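Local coordinates for uncharacterized protein (Nostoc punctiforme, PDB 2R3S) that probably transfers a methyl group from S-adenosylmethionine to a hydroxyl of an acceptor not yet identified, as a putative O-methyltransferase that assembles as a dimer, at residues F270-N275 and P282-F287; F241-D246 and L289-T294; F179-A184 and E206-Q211. All blocks are in the same frame, centred on the assembly; numbering follows the deposited sequence. Where two conformers were deposited one is given.

In the fold
Reading from the N terminus, the dimerisation region comes first and the Rossmann-like methyltransferase domain, which holds all three contacts, follows. Contact 3 closes first: helix 178-186 meets helix 198-211 after a chain excursion through strand 191-196. Contact 2 opens next, in the loop after strand 233-239, and closes 43 residues later on helix 282-294. Contact 1 lies wholly within that span, joining the end of strand 265-271 to the start of the same helix. Contacts 1 and 2 touch through D271, F287 and H243, and both reach the second subunit. Contact 3 is separate in sequence and about 26 Å away between centres, yet F179 still meets F270 of contact 1.

Contact 1 of 3, residues F270-N275 and P282-F287; sequences FDFIPN and PDAAAF
F272 and F287 form the dense end of this contact, an offset stack with ring centroids 4.3 Å apart and planes inclined by 26°. The displacement places CD2 of F272 over the centre of the F287 ring, 3.5 Å above its plane, while CE2 of F272 lies over the CD1-CE1 side. F287 reaches this position because its CG is anti to the backbone N (chi1 -164°). F272 swings the other way, its CG anti to the carbonyl carbon (chi1 -70°), and the two side chains cross nearly at right angles. The F287 CB also covers one face of the F272 ring, whereas CD1 of F272 approaches A284 CA obliquely at 3.8 Å. H243 meets F287 edge-to-face, extending the aromatic cluster. D271 OD1 accepts the F272 N-H through its anti lone pair, at 2.9 Å. F270 and D271 end strand 265-271, an interior strand of the Rossmann-like sheet between 233-239 and 329-334, and the chain then runs as a loop from the strand's C-terminal end before entering helix 282-294. Farther along, P274 of the loop meets two alanines of the helix. A284 CB rests against P274 N at 4.0 Å, and P274 CB meets A285 CB at 4.0 Å. Toward the helix start the contact opens out. D283 is partly exposed and contributes mainly its backbone carbonyl, near the F272 ring; its OD2 has a weak hydrogen bond to Q327. P282 is exposed, although I65 of the second subunit packs against it and A285, and Y62 of that subunit against A286. No hydrogen bond spans the two segments.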
loop_
_atom_site.group_PDB
_atom_site.type_symbol
_atom_site.label_atom_id
_atom_site.label_comp_id
_atom_site.label_asym_id
_atom_site.label_seq_id
_atom_site.Cartn_x
_atom_site.Cartn_y
_atom_site.Cartn_z
ATOM N N PHE A 270 20.605 -18.648 3.696
ATOM C CA PHE A 270 20.151 -17.791 2.604
ATOM C C PHE A 270 18.976 -16.999 3.169
ATOM O O PHE A 270 17.995 -17.578 3.604
ATOM C CB PHE A 270 19.764 -18.614 1.376
ATOM C CG PHE A 270 19.155 -17.799 0.263
ATOM C CD1 PHE A 270 19.952 -17.074 -0.600
ATOM C CD2 PHE A 270 17.775 -17.765 0.070
ATOM C CE1 PHE A 270 19.376 -16.314 -1.637
ATOM C CE2 PHE A 270 17.217 -17.009 -0.956
ATOM C CZ PHE A 270 18.022 -16.291 -1.799
ATOM N N ASP A 271 19.099 -15.674 3.227
ATOM C CA ASP A 271 18.158 -14.890 4.018
ATOM C C ASP A 271 18.283 -13.404 3.680
ATOM O O ASP A 271 19.098 -13.031 2.854
ATOM C CB ASP A 271 18.394 -15.158 5.522
ATOM C CG ASP A 271 17.094 -15.232 6.341
ATOM O OD1 ASP A 271 16.274 -14.280 6.277
ATOM O OD2 ASP A 271 16.912 -16.245 7.073
ATOM N N PHE A 272 17.425 -12.589 4.291
ATOM C CA PHE A 272 17.489 -11.138 4.186
ATOM C C PHE A 272 18.420 -10.647 5.277
ATOM O O PHE A 272 18.081 -10.743 6.465
ATOM C CB PHE A 272 16.111 -10.502 4.430
ATOM C CG PHE A 272 15.134 -10.743 3.338
ATOM C CD1 PHE A 272 15.230 -10.056 2.148
ATOM C CD2 PHE A 272 14.116 -11.663 3.491
ATOM C CE1 PHE A 272 14.317 -10.283 1.123
ATOM C CE2 PHE A 272 13.216 -11.893 2.473
ATOM C CZ PHE A 272 13.324 -11.197 1.284
ATOM N N ILE A 273 19.591 -10.155 4.888
ATOM C CA ILE A 273 20.580 -9.719 5.873
ATOM C C ILE A 273 20.842 -8.231 5.666
ATOM O O ILE A 273 21.634 -7.843 4.817
ATOM C CB ILE A 273 21.900 -10.542 5.801
ATOM C CG1 ILE A 273 21.597 -12.052 5.815
ATOM C CG2 ILE A 273 22.786 -10.190 6.986
ATOM C CD1 ILE A 273 22.794 -12.940 5.430
ATOM N N PRO A 274 20.120 -7.388 6.391
ATOM C CA PRO A 274 20.388 -5.962 6.318
ATOM C C PRO A 274 21.772 -5.566 6.820
ATOM O O PRO A 274 22.349 -6.255 7.689
ATOM C CB PRO A 274 19.328 -5.356 7.230
ATOM C CG PRO A 274 18.818 -6.459 8.036
ATOM C CD PRO A 274 18.987 -7.695 7.265
ATOM N N ASN A 275 22.271 -4.440 6.295
ATOM C CA ASN A 275 23.457 -3.789 6.863
ATOM C C ASN A 275 23.208 -3.420 8.306
ATOM O O ASN A 275 22.061 -3.396 8.765
ATOM C CB ASN A 275 23.851 -2.556 6.052
ATOM C CG ASN A 275 24.196 -2.894 4.620
ATOM O OD1 ASN A 275 24.765 -3.949 4.352
ATOM N ND2 ASN A 275 23.786 -2.046 3.681
ATOM N N PRO A 282 17.322 -1.363 1.288
ATOM C CA PRO A 282 15.956 -1.129 1.708
ATOM C C PRO A 282 15.057 -2.372 1.782
ATOM O O PRO A 282 14.317 -2.495 2.738
ATOM C CB PRO A 282 15.453 -0.142 0.666
ATOM C CG PRO A 282 16.630 0.580 0.260
ATOM C CD PRO A 282 17.717 -0.438 0.213
ATOM N N ASP A 283 15.085 -3.230 0.762
ATOM C CA ASP A 283 14.233 -4.427 0.740
ATOM C C ASP A 283 14.608 -5.406 1.850
ATOM O O ASP A 283 13.746 -5.857 2.597
ATOM C CB ASP A 283 14.238 -5.121 -0.632
ATOM C CG ASP A 283 15.631 -5.466 -1.138
ATOM O OD1 ASP A 283 16.622 -5.391 -0.375
ATOM O OD2 ASP A 283 15.727 -5.810 -2.332
ATOM N N ALA A 284 15.898 -5.709 2.012
ATOM C CA ALA A 284 16.340 -6.557 3.139
ATOM C C ALA A 284 15.908 -5.984 4.479
ATOM O O ALA A 284 15.387 -6.705 5.322
ATOM C CB ALA A 284 17.875 -6.781 3.128
ATOM N N ALA A 285 16.123 -4.683 4.681
ATOM C CA ALA A 285 15.878 -4.068 5.964
ATOM C C ALA A 285 14.386 -3.908 6.274
ATOM O O ALA A 285 13.992 -3.965 7.446
ATOM C CB ALA A 285 16.600 -2.731 6.053
ATOM N N ALA A 286 13.564 -3.695 5.235
ATOM C CA ALA A 286 12.115 -3.561 5.395
ATOM C C ALA A 286 11.458 -4.894 5.842
ATOM O O ALA A 286 10.352 -4.904 6.361
ATOM C CB ALA A 286 11.482 -3.057 4.104
ATOM N N PHE A 287 12.149 -6.015 5.658
ATOM C CA PHE A 287 11.589 -7.324 6.010
ATOM C C PHE A 287 11.331 -7.446 7.539
ATOM O O PHE A 287 10.473 -8.198 7.970
ATOM C CB PHE A 287 12.503 -8.430 5.474
ATOM C CG PHE A 287 11.853 -9.792 5.438
ATOM C CD1 PHE A 287 10.897 -10.090 4.499
ATOM C CD2 PHE A 287 12.182 -10.758 6.381
ATOM C CE1 PHE A 287 10.287 -11.332 4.497
ATOM C CE2 PHE A 287 11.566 -11.976 6.390
ATOM C CZ PHE A 287 10.639 -12.272 5.430
#

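Contact 2 of 3, residues F241-D246 and L289-T294; sequences FLHHFD and LVMLAT
H244 and M291 mark the closest backbone approach, their CA atoms 6.6 Å apart, where a short 3-10 turn at residues 242-244 faces one side of helix 282-294. The turn belongs to the loop between strand 233-239 and helix 247-260 of the Rossmann-like domain. Across the gap reaches selenomethionine M291, its chain bent at chi2 and chi3 so that SE rather than the terminal CE leads. SE lies 3.2 Å from the H243 backbone O and 3.6 Å from H243 CD2. It meets both imidazoles obliquely, 42° off the ring normal in the case of H244. H243 takes the cramped first torsion, CG between the backbone N and the carbonyl carbon (chi1 55°), and its ND1 is probably hydrogen-bonded to D271 OD1, at a modelled separation too short to be taken literally. This stance also brings H243 CD2 over the centre of the H244 ring, 3.4 Å above its plane. A 1,2-ethanediol, probably from the crystallisation liquor, lies about 3 Å from the H244 side chain and may mark a pocket. H244 ND1 donates to F241 O at 3.0 Å, with the carbonyl oxygen lying 24° out of the imidazole plane.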
loop_
_atom_site.group_PDB
_atom_site.type_symbol
_atom_site.label_atom_id
_atom_site.label_comp_id
_atom_site.label_asym_id
_atom_site.label_seq_id
_atom_site.Cartn_x
_atom_site.Cartn_y
_atom_site.Cartn_z
ATOM N N PHE A 241 14.645 -19.365 6.633
ATOM C CA PHE A 241 14.110 -19.982 7.849
ATOM C C PHE A 241 14.399 -19.202 9.101
ATOM O O PHE A 241 13.517 -18.988 9.912
ATOM C CB PHE A 241 14.678 -21.397 8.034
ATOM C CG PHE A 241 13.868 -22.261 8.999
ATOM C CD1 PHE A 241 12.481 -22.359 8.884
ATOM C CD2 PHE A 241 14.492 -22.990 10.000
ATOM C CE1 PHE A 241 11.740 -23.148 9.753
ATOM C CE2 PHE A 241 13.741 -23.787 10.871
ATOM C CZ PHE A 241 12.374 -23.855 10.742
ATOM N N LEU A 242 15.640 -18.789 9.287
ATOM C CA LEU A 242 16.055 -18.331 10.619
ATOM C C LEU A 242 15.373 -17.052 11.054
ATOM O O LEU A 242 15.133 -16.871 12.235
ATOM C CB LEU A 242 17.580 -18.169 10.714
ATOM C CG LEU A 242 18.430 -19.450 10.778
ATOM C CD1 LEU A 242 19.875 -18.999 10.966
ATOM C CD2 LEU A 242 17.978 -20.423 11.908
ATOM N N HIS A 243 15.042 -16.176 10.101
ATOM C CA HIS A 243 14.354 -14.902 10.404
ATOM C C HIS A 243 13.027 -14.967 11.156
ATOM O O HIS A 243 12.591 -13.961 11.731
ATOM C CB HIS A 243 14.168 -14.047 9.127
ATOM C CG HIS A 243 13.453 -14.720 7.985
ATOM N ND1 HIS A 243 13.983 -14.753 6.711
ATOM C CD2 HIS A 243 12.236 -15.312 7.902
ATOM C CE1 HIS A 243 13.125 -15.341 5.893
ATOM N NE2 HIS A 243 12.058 -15.695 6.594
ATOM N N HIS A 244 12.375 -16.129 11.151
ATOM C CA HIS A 244 11.114 -16.355 11.900
ATOM C C HIS A 244 11.236 -16.480 13.422
ATOM O O HIS A 244 10.249 -16.335 14.135
ATOM C CB HIS A 244 10.457 -17.637 11.392
ATOM C CG HIS A 244 10.058 -17.571 9.956
ATOM N ND1 HIS A 244 10.697 -18.298 8.978
ATOM C CD2 HIS A 244 9.107 -16.833 9.324
ATOM C CE1 HIS A 244 10.144 -18.022 7.806
ATOM N NE2 HIS A 244 9.184 -17.132 7.988
ATOM N N PHE A 245 12.431 -16.752 13.933
ATOM C CA PHE A 245 12.560 -17.140 15.346
ATOM C C PHE A 245 13.412 -16.162 16.142
ATOM O O PHE A 245 14.235 -15.473 15.555
ATOM C CB PHE A 245 13.154 -18.549 15.392
ATOM C CG PHE A 245 12.457 -19.514 14.465
ATOM C CD1 PHE A 245 11.215 -20.027 14.784
ATOM C CD2 PHE A 245 13.028 -19.873 13.262
ATOM C CE1 PHE A 245 10.569 -20.916 13.918
ATOM C CE2 PHE A 245 12.394 -20.729 12.396
ATOM C CZ PHE A 245 11.159 -21.259 12.725
ATOM N N ASP A 246 13.215 -16.088 17.464
ATOM C CA ASP A 246 14.169 -15.357 18.320
ATOM C C ASP A 246 15.556 -15.988 18.275
ATOM O O ASP A 246 15.750 -17.084 17.742
ATOM C CB ASP A 246 13.676 -15.118 19.774
ATOM C CG ASP A 246 13.335 -16.399 20.526
ATOM O OD1 ASP A 246 14.045 -17.405 20.385
ATOM O OD2 ASP A 246 12.343 -16.378 21.271
ATOM N N LEU A 289 9.669 -5.481 9.432
ATOM C CA LEU A 289 8.272 -5.172 9.662
ATOM C C LEU A 289 7.415 -6.396 9.323
ATOM O O LEU A 289 6.473 -6.682 10.038
ATOM C CB LEU A 289 7.807 -3.948 8.867
ATOM C CG LEU A 289 6.542 -3.229 9.345
ATOM C CD1 LEU A 289 6.795 -2.410 10.585
ATOM C CD2 LEU A 289 5.901 -2.345 8.235
ATOM N N VAL A 290 7.765 -7.116 8.258
ATOM C CA VAL A 290 7.088 -8.348 7.928
ATOM C C VAL A 290 7.158 -9.352 9.097
ATOM O O VAL A 290 6.137 -9.947 9.482
ATOM C CB VAL A 290 7.623 -8.949 6.608
ATOM C CG1 VAL A 290 6.935 -10.239 6.285
ATOM C CG2 VAL A 290 7.417 -7.949 5.464
HETATM N N MSE A 291 8.343 -9.483 9.693
HETATM C CA MSE A 291 8.532 -10.363 10.832
HETATM C C MSE A 291 7.761 -9.897 12.043
HETATM O O MSE A 291 7.219 -10.713 12.773
HETATM C CB MSE A 291 10.011 -10.544 11.154
HETATM C CG MSE A 291 10.791 -11.245 10.043
HETATM SE SE MSE A 291 10.167 -13.097 9.786
HETATM C CE MSE A 291 8.695 -12.826 8.487
ATOM N N LEU A 292 7.657 -8.601 12.255
ATOM C CA LEU A 292 6.833 -8.099 13.356
ATOM C C LEU A 292 5.367 -8.452 13.155
ATOM O O LEU A 292 4.666 -8.842 14.110
ATOM C CB LEU A 292 6.986 -6.581 13.528
ATOM C CG LEU A 292 6.114 -5.865 14.569
ATOM C CD1 LEU A 292 6.480 -6.213 16.023
ATOM C CD2 LEU A 292 6.171 -4.371 14.359
ATOM N N ALA A 293 4.880 -8.256 11.931
ATOM C CA ALA A 293 3.464 -8.447 11.658
ATOM C C ALA A 293 3.030 -9.915 11.737
ATOM O O ALA A 293 1.899 -10.193 12.101
ATOM C CB ALA A 293 3.060 -7.844 10.297
ATOM N N THR A 294 3.926 -10.843 11.416
ATOM C CA THR A 294 3.515 -12.211 11.135
ATOM C C THR A 294 4.067 -13.299 12.066
ATOM O O THR A 294 3.589 -14.419 12.010
ATOM C CB THR A 294 3.884 -12.624 9.698
ATOM O OG1 THR A 294 5.308 -12.641 9.542
ATOM C CG2 THR A 294 3.213 -11.731 8.642
#

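Contact 3 of 3, residues F179-A184 and E206-Q211; sequences FGIAVA and ENARIQ
I181 meets A208 and its neighbours through a side chain spread by its first torsion: at chi1 -72° CG1 is anti to the carbonyl carbon and beside the backbone N, which leaves CG2 anti to that N. An extended chi2 of 156° then carries CD1 onward to the facing helix. The two branches thus touch different places. CD1 ends against the backbone, 3.5 Å from A208 N and 3.7 Å from N207 CB. CG1 lies alongside the alanine, 4.1 Å from A208 CB, and CG2 covers the aliphatic part of Q211, 3.6 Å from Q211 CG. Both N207 and Q211 cross the isoleucine at about a right angle. N207 offers only its CB, since its amide turns away and ND2 is hydrogen-bonded to H176 O; Q211 bends at chi2 and presents CB and CG.

The helix segments run nearly parallel, at 26° and with 10.1 Å between axes at closest approach. They are the helices that precede and follow strand 191-196 in the β-α-β-α succession of the Rossmann-like fold. Their separation is bridged here by one large side chain, with A208 small enough for I181 to come close to the helix backbone. V213 of the following loop and Y217 of strand 217-221 also pack on I181 and A208, while Q211 stands at the exposed rim of the contact. With no hydrogen bond or salt bridge between the segments, the contact rests on van der Waals packing and burial of apolar surface, which has little directional preference.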
loop_
_atom_site.group_PDB
_atom_site.type_symbol
_atom_site.label_atom_id
_atom_site.label_comp_id
_atom_site.label_asym_id
_atom_site.label_seq_id
_atom_site.Cartn_x
_atom_site.Cartn_y
_atom_site.Cartn_z
ATOM N N PHE A 179 16.510 -25.360 -3.403
ATOM C CA PHE A 179 17.921 -25.225 -2.956
ATOM C C PHE A 179 18.647 -26.567 -2.919
ATOM O O PHE A 179 19.665 -26.741 -3.590
ATOM C CB PHE A 179 18.026 -24.442 -1.643
ATOM C CG PHE A 179 17.645 -22.986 -1.803
ATOM C CD1 PHE A 179 18.586 -22.055 -2.243
ATOM C CD2 PHE A 179 16.342 -22.561 -1.594
ATOM C CE1 PHE A 179 18.244 -20.718 -2.437
ATOM C CE2 PHE A 179 15.987 -21.217 -1.782
ATOM C CZ PHE A 179 16.935 -20.301 -2.203
ATOM N N GLY A 180 18.098 -27.528 -2.190
ATOM C CA GLY A 180 18.635 -28.890 -2.181
ATOM C C GLY A 180 18.577 -29.570 -3.531
ATOM O O GLY A 180 19.500 -30.287 -3.899
ATOM N N ILE A 181 17.491 -29.342 -4.275
ATOM C CA ILE A 181 17.333 -29.910 -5.610
ATOM C C ILE A 181 18.446 -29.443 -6.536
ATOM O O ILE A 181 19.001 -30.241 -7.274
ATOM C CB ILE A 181 15.936 -29.592 -6.221
ATOM C CG1 ILE A 181 14.856 -30.407 -5.506
ATOM C CG2 ILE A 181 15.906 -29.908 -7.686
ATOM C CD1 ILE A 181 13.446 -29.836 -5.564
ATOM N N ALA A 182 18.782 -28.161 -6.499
ATOM C CA ALA A 182 19.897 -27.647 -7.313
ATOM C C ALA A 182 21.242 -28.252 -6.908
ATOM O O ALA A 182 22.077 -28.506 -7.773
ATOM C CB ALA A 182 19.967 -26.104 -7.265
ATOM N N VAL A 183 21.471 -28.451 -5.611
ATOM C CA VAL A 183 22.677 -29.153 -5.165
ATOM C C VAL A 183 22.683 -30.539 -5.843
ATOM O O VAL A 183 23.659 -30.916 -6.460
ATOM C CB VAL A 183 22.778 -29.230 -3.617
ATOM C CG1 VAL A 183 23.934 -30.089 -3.190
ATOM C CG2 VAL A 183 22.920 -27.818 -3.030
ATOM N N ALA A 184 21.561 -31.253 -5.803
ATOM C CA ALA A 184 21.464 -32.576 -6.440
ATOM C C ALA A 184 21.708 -32.495 -7.927
ATOM O O ALA A 184 22.415 -33.337 -8.474
ATOM C CB ALA A 184 20.091 -33.241 -6.148
ATOM N N GLU A 206 7.523 -33.131 -5.609
ATOM C CA GLU A 206 7.085 -32.924 -6.969
ATOM C C GLU A 206 8.130 -32.175 -7.779
ATOM O O GLU A 206 8.393 -32.525 -8.937
ATOM C CB GLU A 206 5.746 -32.177 -6.962
ATOM C CG GLU A 206 5.059 -32.009 -8.341
ATOM C CD GLU A 206 4.982 -33.304 -9.177
ATOM O OE1 GLU A 206 5.015 -34.448 -8.611
ATOM O OE2 GLU A 206 4.897 -33.142 -10.424
ATOM N N ASN A 207 8.746 -31.155 -7.178
ATOM C CA ASN A 207 9.829 -30.438 -7.839
ATOM C C ASN A 207 11.084 -31.302 -8.062
ATOM O O ASN A 207 11.729 -31.187 -9.100
ATOM C CB ASN A 207 10.153 -29.102 -7.115
ATOM C CG ASN A 207 9.114 -28.016 -7.402
ATOM O OD1 ASN A 207 8.549 -27.956 -8.480
ATOM N ND2 ASN A 207 8.863 -27.164 -6.431
ATOM N N ALA A 208 11.411 -32.186 -7.122
ATOM C CA ALA A 208 12.526 -33.128 -7.320
ATOM C C ALA A 208 12.220 -34.058 -8.485
ATOM O O ALA A 208 13.065 -34.321 -9.337
ATOM C CB ALA A 208 12.790 -33.921 -6.057
ATOM N N ARG A 209 10.997 -34.569 -8.499
ATOM C CA ARG A 209 10.480 -35.363 -9.628
ATOM C C ARG A 209 10.647 -34.607 -10.956
ATOM O O ARG A 209 11.320 -35.078 -11.864
ATOM C CB ARG A 209 9.014 -35.692 -9.357
ATOM C CG ARG A 209 8.588 -37.080 -9.723
ATOM C CD ARG A 209 7.938 -37.084 -11.070
ATOM N NE ARG A 209 6.660 -36.355 -11.068
ATOM C CZ ARG A 209 6.210 -35.575 -12.058
ATOM N NH1 ARG A 209 6.911 -35.367 -13.169
ATOM N NH2 ARG A 209 5.036 -34.973 -11.933
ATOM N N ILE A 210 10.077 -33.409 -11.055
ATOM C CA ILE A 210 10.224 -32.570 -12.259
ATOM C C ILE A 210 11.707 -32.383 -12.694
ATOM O O ILE A 210 12.024 -32.354 -13.884
ATOM C CB ILE A 210 9.533 -31.187 -12.041
ATOM C CG1 ILE A 210 8.021 -31.351 -11.919
ATOM C CG2 ILE A 210 9.837 -30.212 -13.173
ATOM C CD1 ILE A 210 7.297 -30.094 -11.383
ATOM N N GLN A 211 12.618 -32.260 -11.737
ATOM C CA GLN A 211 14.014 -31.967 -12.049
ATOM C C GLN A 211 14.897 -33.195 -12.327
ATOM O O GLN A 211 16.037 -33.042 -12.736
ATOM C CB GLN A 211 14.627 -31.143 -10.913
ATOM C CG GLN A 211 14.000 -29.760 -10.789
ATOM C CD GLN A 211 14.186 -28.949 -12.055
ATOM O OE1 GLN A 211 15.308 -28.862 -12.590
ATOM N NE2 GLN A 211 13.093 -28.374 -12.562
#